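Local coordinates for protein arginyl-trna synthetase (Thermus thermophilus, PDB 1IQ0) that probably joins L-arginine to its cognate tRNA at the expense of ATP, as a monomeric class I arginyl-tRNA synthetase, at residues 1-9 and 21-29; 33-41 and 74-82. All blocks are in the same frame, centred on the assembly; numbering follows the deposited sequence.

Contact 1: residues 1-9 and 21-29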
loop_
_atom_site.group_PDB
_atom_site.type_symbol
_atom_site.label_atom_id
_atom_site.label_comp_id
_atom_site.label_asym_id
_atom_site.label_seq_id
_atom_site.Cartn_x
_atom_site.Cartn_y
_atom_site.Cartn_z
ATOM N N MET A 1 17.859 1.536 16.070
ATOM C CA MET A 1 16.932 2.700 16.037
ATOM C C MET A 1 16.991 3.457 17.361
ATOM O O MET A 1 17.982 3.371 18.088
ATOM C CB MET A 1 15.503 2.224 15.781
ATOM C CG MET A 1 14.526 3.339 15.443
ATOM S SD MET A 1 12.841 2.753 15.467
ATOM C CE MET A 1 12.899 1.617 14.056
ATOM N N LEU A 2 15.928 4.193 17.674
ATOM C CA LEU A 2 15.877 4.966 18.908
ATOM C C LEU A 2 14.588 4.680 19.678
ATOM O O LEU A 2 14.627 4.186 20.806
ATOM C CB LEU A 2 15.983 6.464 18.589
ATOM C CG LEU A 2 16.359 7.463 19.690
ATOM C CD1 LEU A 2 15.384 7.362 20.843
ATOM C CD2 LEU A 2 17.780 7.199 20.158
ATOM N N ARG A 3 13.446 4.987 19.068
ATOM C CA ARG A 3 12.159 4.758 19.717
ATOM C C ARG A 3 11.910 3.288 20.027
ATOM O O ARG A 3 11.434 2.961 21.112
ATOM C CB ARG A 3 11.021 5.296 18.853
ATOM C CG ARG A 3 10.963 6.804 18.802
ATOM C CD ARG A 3 9.834 7.282 17.916
ATOM N NE ARG A 3 8.526 6.847 18.395
ATOM C CZ ARG A 3 7.373 7.248 17.868
ATOM N NH1 ARG A 3 7.367 8.093 16.846
ATOM N NH2 ARG A 3 6.228 6.808 18.365
ATOM N N ARG A 4 12.231 2.408 19.083
ATOM C CA ARG A 4 12.034 0.976 19.279
ATOM C C ARG A 4 13.015 0.451 20.315
ATOM O O ARG A 4 12.680 -0.436 21.107
ATOM C CB ARG A 4 12.214 0.212 17.958
ATOM C CG ARG A 4 11.021 0.298 17.000
ATOM C CD ARG A 4 9.780 -0.358 17.593
ATOM N NE ARG A 4 8.574 -0.139 16.793
ATOM C CZ ARG A 4 8.244 -0.829 15.703
ATOM N NH1 ARG A 4 9.027 -1.802 15.259
ATOM N NH2 ARG A 4 7.119 -0.547 15.060
ATOM N N ALA A 5 14.227 0.997 20.306
ATOM C CA ALA A 5 15.246 0.586 21.262
ATOM C C ALA A 5 14.739 0.930 22.659
ATOM O O ALA A 5 14.991 0.206 23.626
ATOM C CB ALA A 5 16.553 1.311 20.980
ATOM N N LEU A 6 14.003 2.030 22.753
ATOM C CA LEU A 6 13.458 2.467 24.027
ATOM C C LEU A 6 12.315 1.550 24.471
ATOM O O LEU A 6 12.195 1.226 25.650
ATOM C CB LEU A 6 12.971 3.912 23.920
ATOM C CG LEU A 6 12.418 4.571 25.185
ATOM C CD1 LEU A 6 13.362 4.350 26.374
ATOM C CD2 LEU A 6 12.232 6.064 24.910
ATOM N N GLU A 7 11.483 1.126 23.525
ATOM C CA GLU A 7 10.376 0.237 23.849
ATOM C C GLU A 7 10.934 -1.126 24.247
ATOM O O GLU A 7 10.392 -1.790 25.123
ATOM C CB GLU A 7 9.435 0.082 22.651
ATOM C CG GLU A 7 8.938 1.404 22.101
ATOM C CD GLU A 7 7.904 1.243 21.007
ATOM O OE1 GLU A 7 8.070 0.340 20.157
ATOM O OE2 GLU A 7 6.932 2.031 20.993
ATOM N N GLU A 8 12.018 -1.538 23.600
ATOM C CA GLU A 8 12.634 -2.821 23.913
ATOM C C GLU A 8 13.155 -2.810 25.346
ATOM O O GLU A 8 12.932 -3.754 26.102
ATOM C CB GLU A 8 13.786 -3.113 22.949
ATOM C CG GLU A 8 14.543 -4.398 23.261
ATOM C CD GLU A 8 13.625 -5.606 23.378
ATOM O OE1 GLU A 8 12.874 -5.882 22.419
ATOM O OE2 GLU A 8 13.658 -6.281 24.428
ATOM N N ALA A 9 13.844 -1.737 25.718
ATOM C CA ALA A 9 14.384 -1.624 27.064
ATOM C C ALA A 9 13.264 -1.594 28.100
ATOM O O ALA A 9 13.429 -2.085 29.218
ATOM C CB ALA A 9 15.244 -0.374 27.180
ATOM N N VAL A 21 3.994 -7.691 29.159
ATOM C CA VAL A 21 3.312 -6.945 28.107
ATOM C C VAL A 21 4.232 -5.897 27.489
ATOM O O VAL A 21 5.136 -5.389 28.150
ATOM C CB VAL A 21 2.052 -6.245 28.655
ATOM C CG1 VAL A 21 2.438 -5.265 29.749
ATOM C CG2 VAL A 21 1.315 -5.534 27.529
ATOM N N ARG A 22 3.999 -5.583 26.219
ATOM C CA ARG A 22 4.804 -4.591 25.514
ATOM C C ARG A 22 4.034 -3.283 25.345
ATOM O O ARG A 22 2.893 -3.278 24.882
ATOM C CB ARG A 22 5.223 -5.130 24.143
ATOM C CG ARG A 22 5.921 -4.107 23.256
ATOM C CD ARG A 22 6.360 -4.728 21.939
ATOM N NE ARG A 22 7.444 -5.692 22.115
ATOM C CZ ARG A 22 8.681 -5.369 22.484
ATOM N NH1 ARG A 22 8.996 -4.101 22.716
ATOM N NH2 ARG A 22 9.604 -6.312 22.619
ATOM N N LEU A 23 4.667 -2.178 25.727
ATOM C CA LEU A 23 4.047 -0.864 25.622
ATOM C C LEU A 23 4.645 -0.033 24.489
ATOM O O LEU A 23 5.839 -0.128 24.198
ATOM C CB LEU A 23 4.200 -0.102 26.941
ATOM C CG LEU A 23 3.435 -0.626 28.155
ATOM C CD1 LEU A 23 3.688 0.292 29.340
ATOM C CD2 LEU A 23 1.949 -0.685 27.845
ATOM N N LYS A 24 3.811 0.786 23.854
ATOM C CA LYS A 24 4.273 1.635 22.764
ATOM C C LYS A 24 4.620 3.030 23.274
ATOM O O LYS A 24 3.896 3.611 24.078
ATOM C CB LYS A 24 3.203 1.751 21.676
ATOM C CG LYS A 24 2.807 0.435 21.011
ATOM C CD LYS A 24 4.005 -0.327 20.439
ATOM C CE LYS A 24 4.877 0.547 19.549
ATOM N NZ LYS A 24 4.092 1.278 18.525
ATOM N N VAL A 25 5.744 3.553 22.804
ATOM C CA VAL A 25 6.180 4.886 23.185
ATOM C C VAL A 25 5.637 5.826 22.105
ATOM O O VAL A 25 5.437 5.414 20.960
ATOM C CB VAL A 25 7.731 4.975 23.231
ATOM C CG1 VAL A 25 8.297 5.008 21.826
ATOM C CG2 VAL A 25 8.162 6.198 24.011
ATOM N N ALA A 26 5.382 7.075 22.471
ATOM C CA ALA A 26 4.866 8.055 21.522
ATOM C C ALA A 26 5.410 9.425 21.889
ATOM O O ALA A 26 5.880 9.627 23.008
ATOM C CB ALA A 26 3.336 8.069 21.554
ATOM N N ARG A 27 5.353 10.362 20.946
ATOM C CA ARG A 27 5.836 11.714 21.184
ATOM C C ARG A 27 5.113 12.335 22.370
ATOM O O ARG A 27 3.885 12.296 22.451
ATOM C CB ARG A 27 5.632 12.576 19.933
ATOM C CG ARG A 27 6.617 12.264 18.807
ATOM C CD ARG A 27 8.024 12.679 19.207
ATOM N NE ARG A 27 8.146 14.130 19.300
ATOM C CZ ARG A 27 8.288 14.941 18.252
ATOM N NH1 ARG A 27 8.331 14.442 17.025
ATOM N NH2 ARG A 27 8.391 16.254 18.433
ATOM N N ALA A 28 5.883 12.902 23.291
ATOM C CA ALA A 28 5.322 13.533 24.481
ATOM C C ALA A 28 4.643 14.857 24.139
ATOM O O ALA A 28 4.952 15.477 23.120
ATOM C CB ALA A 28 6.425 13.762 25.517
ATOM N N PRO A 29 3.712 15.309 24.999
ATOM C CA PRO A 29 2.972 16.561 24.812
ATOM C C PRO A 29 3.841 17.713 24.314
ATOM O O PRO A 29 5.054 17.738 24.540
ATOM C CB PRO A 29 2.398 16.823 26.196
ATOM C CG PRO A 29 2.092 15.443 26.671
ATOM C CD PRO A 29 3.338 14.675 26.277
#

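Contact 2: residues 33-41 and 74-82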
loop_
_atom_site.group_PDB
_atom_site.type_symbol
_atom_site.label_atom_id
_atom_site.label_comp_id
_atom_site.label_asym_id
_atom_site.label_seq_id
_atom_site.Cartn_x
_atom_site.Cartn_y
_atom_site.Cartn_z
ATOM N N PRO A 33 7.235 17.723 29.967
ATOM C CA PRO A 33 8.349 16.937 30.503
ATOM C C PRO A 33 8.864 15.808 29.610
ATOM O O PRO A 33 8.490 14.652 29.796
ATOM C CB PRO A 33 7.788 16.404 31.820
ATOM C CG PRO A 33 6.870 17.492 32.249
ATOM C CD PRO A 33 6.154 17.829 30.964
ATOM N N GLY A 34 9.716 16.139 28.641
ATOM C CA GLY A 34 10.276 15.107 27.788
ATOM C C GLY A 34 9.939 15.092 26.309
ATOM O O GLY A 34 9.155 15.897 25.812
ATOM N N ASP A 35 10.540 14.140 25.604
ATOM C CA ASP A 35 10.341 13.989 24.176
ATOM C C ASP A 35 9.436 12.811 23.860
ATOM O O ASP A 35 8.616 12.873 22.937
ATOM C CB ASP A 35 11.692 13.796 23.496
ATOM C CG ASP A 35 12.667 14.909 23.831
ATOM O OD1 ASP A 35 12.300 16.088 23.656
ATOM O OD2 ASP A 35 13.796 14.611 24.266
ATOM N N TYR A 36 9.595 11.737 24.630
ATOM C CA TYR A 36 8.811 10.523 24.449
ATOM C C TYR A 36 8.188 10.059 25.756
ATOM O O TYR A 36 8.734 10.279 26.834
ATOM C CB TYR A 36 9.689 9.399 23.892
ATOM C CG TYR A 36 10.186 9.647 22.489
ATOM C CD1 TYR A 36 11.533 9.895 22.237
ATOM C CD2 TYR A 36 9.305 9.645 21.413
ATOM C CE1 TYR A 36 11.989 10.138 20.939
ATOM C CE2 TYR A 36 9.749 9.885 20.120
ATOM C CZ TYR A 36 11.092 10.131 19.889
ATOM O OH TYR A 36 11.524 10.368 18.606
ATOM N N GLY A 37 7.040 9.407 25.651
ATOM C CA GLY A 37 6.367 8.922 26.835
ATOM C C GLY A 37 5.613 7.635 26.582
ATOM O O GLY A 37 5.275 7.295 25.445
ATOM N N VAL A 38 5.354 6.907 27.656
ATOM C CA VAL A 38 4.627 5.660 27.564
ATOM C C VAL A 38 3.469 5.726 28.553
ATOM O O VAL A 38 3.640 6.154 29.698
ATOM C CB VAL A 38 5.541 4.465 27.894
ATOM C CG1 VAL A 38 6.043 4.567 29.330
ATOM C CG2 VAL A 38 4.792 3.168 27.668
ATOM N N PRO A 39 2.264 5.331 28.115
ATOM C CA PRO A 39 1.089 5.355 28.988
ATOM C C PRO A 39 1.013 4.092 29.846
ATOM O O PRO A 39 1.332 3.002 29.374
ATOM C CB PRO A 39 -0.059 5.436 27.992
ATOM C CG PRO A 39 0.429 4.525 26.895
ATOM C CD PRO A 39 1.897 4.924 26.746
ATOM N N LEU A 40 0.609 4.236 31.102
ATOM C CA LEU A 40 0.479 3.081 31.984
ATOM C C LEU A 40 -0.941 2.998 32.526
ATOM O O LEU A 40 -1.156 2.740 33.711
ATOM C CB LEU A 40 1.477 3.153 33.144
ATOM C CG LEU A 40 2.943 3.017 32.737
ATOM C CD1 LEU A 40 3.463 4.367 32.260
ATOM C CD2 LEU A 40 3.765 2.541 33.913
ATOM N N PHE A 41 -1.908 3.219 31.642
ATOM C CA PHE A 41 -3.317 3.175 32.007
ATOM C C PHE A 41 -3.908 1.805 31.697
ATOM O O PHE A 41 -4.755 1.304 32.436
ATOM C CB PHE A 41 -4.075 4.265 31.250
ATOM C CG PHE A 41 -3.545 5.645 31.501
ATOM C CD1 PHE A 41 -3.695 6.246 32.749
ATOM C CD2 PHE A 41 -2.866 6.335 30.504
ATOM C CE1 PHE A 41 -3.174 7.515 33.000
ATOM C CE2 PHE A 41 -2.342 7.602 30.745
ATOM C CZ PHE A 41 -2.496 8.193 31.996
ATOM N N VAL A 74 5.081 11.109 34.943
ATOM C CA VAL A 74 4.164 12.243 34.867
ATOM C C VAL A 74 2.701 11.829 34.775
ATOM O O VAL A 74 2.219 11.462 33.703
ATOM C CB VAL A 74 4.494 13.143 33.656
ATOM C CG1 VAL A 74 3.607 14.376 33.666
ATOM C CG2 VAL A 74 5.958 13.541 33.688
ATOM N N GLY A 75 2.008 11.898 35.908
ATOM C CA GLY A 75 0.599 11.546 35.970
ATOM C C GLY A 75 0.112 10.452 35.036
ATOM O O GLY A 75 -0.609 10.724 34.074
ATOM N N GLY A 76 0.499 9.210 35.315
ATOM C CA GLY A 76 0.063 8.102 34.482
ATOM C C GLY A 76 1.066 7.659 33.436
ATOM O O GLY A 76 1.179 6.468 33.138
ATOM N N TYR A 77 1.791 8.615 32.868
ATOM C CA TYR A 77 2.792 8.312 31.852
ATOM C C TYR A 77 4.183 8.329 32.460
ATOM O O TYR A 77 4.397 8.852 33.554
ATOM C CB TYR A 77 2.782 9.363 30.730
ATOM C CG TYR A 77 1.537 9.439 29.873
ATOM C CD1 TYR A 77 0.367 10.034 30.345
ATOM C CD2 TYR A 77 1.541 8.939 28.570
ATOM C CE1 TYR A 77 -0.770 10.135 29.534
ATOM C CE2 TYR A 77 0.414 9.031 27.753
ATOM C CZ TYR A 77 -0.735 9.628 28.238
ATOM O OH TYR A 77 -1.844 9.711 27.425
ATOM N N LEU A 78 5.127 7.732 31.745
ATOM C CA LEU A 78 6.525 7.763 32.148
ATOM C C LEU A 78 7.176 8.417 30.932
ATOM O O LEU A 78 7.257 7.810 29.860
ATOM C CB LEU A 78 7.105 6.364 32.371
ATOM C CG LEU A 78 8.620 6.413 32.649
ATOM C CD1 LEU A 78 8.916 7.358 33.817
ATOM C CD2 LEU A 78 9.148 5.023 32.950
ATOM N N ASN A 79 7.596 9.670 31.088
ATOM C CA ASN A 79 8.210 10.402 29.987
ATOM C C ASN A 79 9.725 10.333 29.990
ATOM O O ASN A 79 10.353 10.144 31.032
ATOM C CB ASN A 79 7.773 11.867 30.005
ATOM C CG ASN A 79 6.295 12.037 29.739
ATOM O OD1 ASN A 79 5.687 11.259 29.002
ATOM N ND2 ASN A 79 5.711 13.069 30.324
ATOM N N PHE A 80 10.308 10.492 28.807
ATOM C CA PHE A 80 11.751 10.444 28.670
ATOM C C PHE A 80 12.301 11.664 27.947
ATOM O O PHE A 80 11.840 12.019 26.857
ATOM C CB PHE A 80 12.177 9.186 27.904
ATOM C CG PHE A 80 11.658 7.912 28.493
ATOM C CD1 PHE A 80 10.364 7.482 28.217
ATOM C CD2 PHE A 80 12.456 7.149 29.340
ATOM C CE1 PHE A 80 9.868 6.302 28.779
ATOM C CE2 PHE A 80 11.973 5.968 29.908
ATOM C CZ PHE A 80 10.676 5.543 29.627
ATOM N N ARG A 81 13.284 12.305 28.562
ATOM C CA ARG A 81 13.925 13.453 27.955
ATOM C C ARG A 81 15.227 12.894 27.391
ATOM O O ARG A 81 16.007 12.281 28.118
ATOM C CB ARG A 81 14.192 14.541 29.000
ATOM C CG ARG A 81 14.868 15.802 28.443
ATOM C CD ARG A 81 14.502 17.035 29.267
ATOM N NE ARG A 81 14.493 16.750 30.700
ATOM C CZ ARG A 81 15.581 16.565 31.440
ATOM N NH1 ARG A 81 16.786 16.641 30.891
ATOM N NH2 ARG A 81 15.459 16.281 32.731
ATOM N N LEU A 82 15.444 13.089 26.093
ATOM C CA LEU A 82 16.633 12.579 25.431
ATOM C C LEU A 82 17.836 13.499 25.566
ATOM O O LEU A 82 17.692 14.703 25.762
ATOM C CB LEU A 82 16.341 12.354 23.941
ATOM C CG LEU A 82 15.188 11.396 23.595
ATOM C CD1 LEU A 82 15.060 11.269 22.084
ATOM C CD2 LEU A 82 15.436 10.023 24.226
#

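Contact 1: residues 1-9 and 21-29
A helix glutamate holds the edge segment by its backbone: Glu7 OE2 accepts the amide N of Val25 at 2.6 Å, a short and nearly straight bond (168°) that reaches the oxygen on its anti side. With CG anti to its own carbonyl carbon (chi1 -54°) and the chain extended beyond, Glu7 reaches out from helix 3-15 until its carboxylate lies against Lys24 and Val25. There CG1 of Val25 packs alongside CG of Glu7 at 3.7 Å. The same oxygen makes a long salt bridge to Lys24, OE2 to NZ 3.8 Å; the lysine chain, bent at three successive torsions, curls back beside the carboxylate oxygens. Arg4 joins from one turn earlier, its NE 3.4 Å from Glu7 OE1, which makes a network of two cations around one acid and would probably favour its charged form. With an alanine here in place of Glu7, the Val25 amide would probably lose its acceptor, and Arg4 and Lys24 one of the two acids near them, the other being Glu514. Arg3, bent at chi3, grips the other side of Val25: Val25 O lies near the guanidinium plane and takes NH2 of Arg3 at 3.1 Å, while NH1 forms a salt bridge with Asp511. The apolar part is small, Leu6 CD2 crossing Val25 CG2 at about a right angle, 4.2 Å apart. Farther along the helix, exposed Glu8 and Arg22 form a salt bridge, OE1 to NH2 3.3 Å, whose hydrogen bond is weak, with carboxylate and guanidinium planes 60° apart. Residues 21-29 thus run from an irregular stretch beside the first helix into edge strand 26-27, which pairs with strand 36-39, while Met1, Arg3 and Arg4 pack on helix 512-522 and Arg27 pairs with Asp508 and Asp511.

Contact 2: residues 33-41 and 74-82
Phe41 drives the edge of its ring toward the face of Tyr77 in an offset edge-to-face pair, centroids 5.1 Å apart and planes at 79°. The Phe41 ring fits here because Gly76 presents no side chain: its CA lies 3.6 Å from Phe41 CZ, where a CB would collide with the ring. Pro39 fills the next place along, CB against Tyr77 CE2 at 3.6 Å, so the tyrosine ring is hemmed in by proline and phenylalanine. A second hollow opens over Gly37, which lets Asn79 OD1 settle 3.3 Å from Gly37 CA; a CB there would run into Asn79 OD1 as it is now placed. Strands 36-39 and 77-82 are the antiparallel central pair of the four-stranded sheet in the N-terminal domain, with Tyr36-Phe80 and Val38-Leu78 as hydrogen-bonded pairs. A classic beta bulge opens the paired run: Asp35 and Tyr36 both face Phe80, whose O accepts both amides, Asp35 N at 2.8 Å and Tyr36 N at 3.2 Å. Asp35, with CG anti to its carbonyl carbon (chi1 -54°), carries the pairing one step farther through its side chain, OD2 taking Leu82 N at 2.9 Å; the same oxygen has a salt bridge to Arg503. On the face carrying Tyr36, Val38, Leu78 and Phe80, Val38 CG1 is a bump between Leu78 CB (3.7 Å) and the edge of the Phe80 ring, and Leu82 CD1 meets the edge of the Tyr36 ring. Phe80 continues into Leu6 and Ile10 of helix 3-15, and Leu40 into Ile54 and Ala55 of helix 51-60.

Both contacts build the N-terminal domain and share one sheet: strand 26-27 of contact 1 pairs with strand 36-39 of contact 2, Ala26 O meeting Gly37 N at 2.9 Å. In contact 1, helix 3-15 meets the segment leading into the edge strand; it is partly buried, with Arg3 and Glu7 inside, Glu8, Arg22 and Lys24 on the surface, and helix 512-522 and Asp511 alongside. Contact 2 lies between the two inner strands, held chiefly by backbone bonds of antiparallel pairing and a mostly buried apolar face, with aromatic packing near its exposed end. Leu23 and Val25 join them by packing on Val38 and Gly37. Tyr36 of contact 2 also bonds the Asp511 already engaged by contact 1.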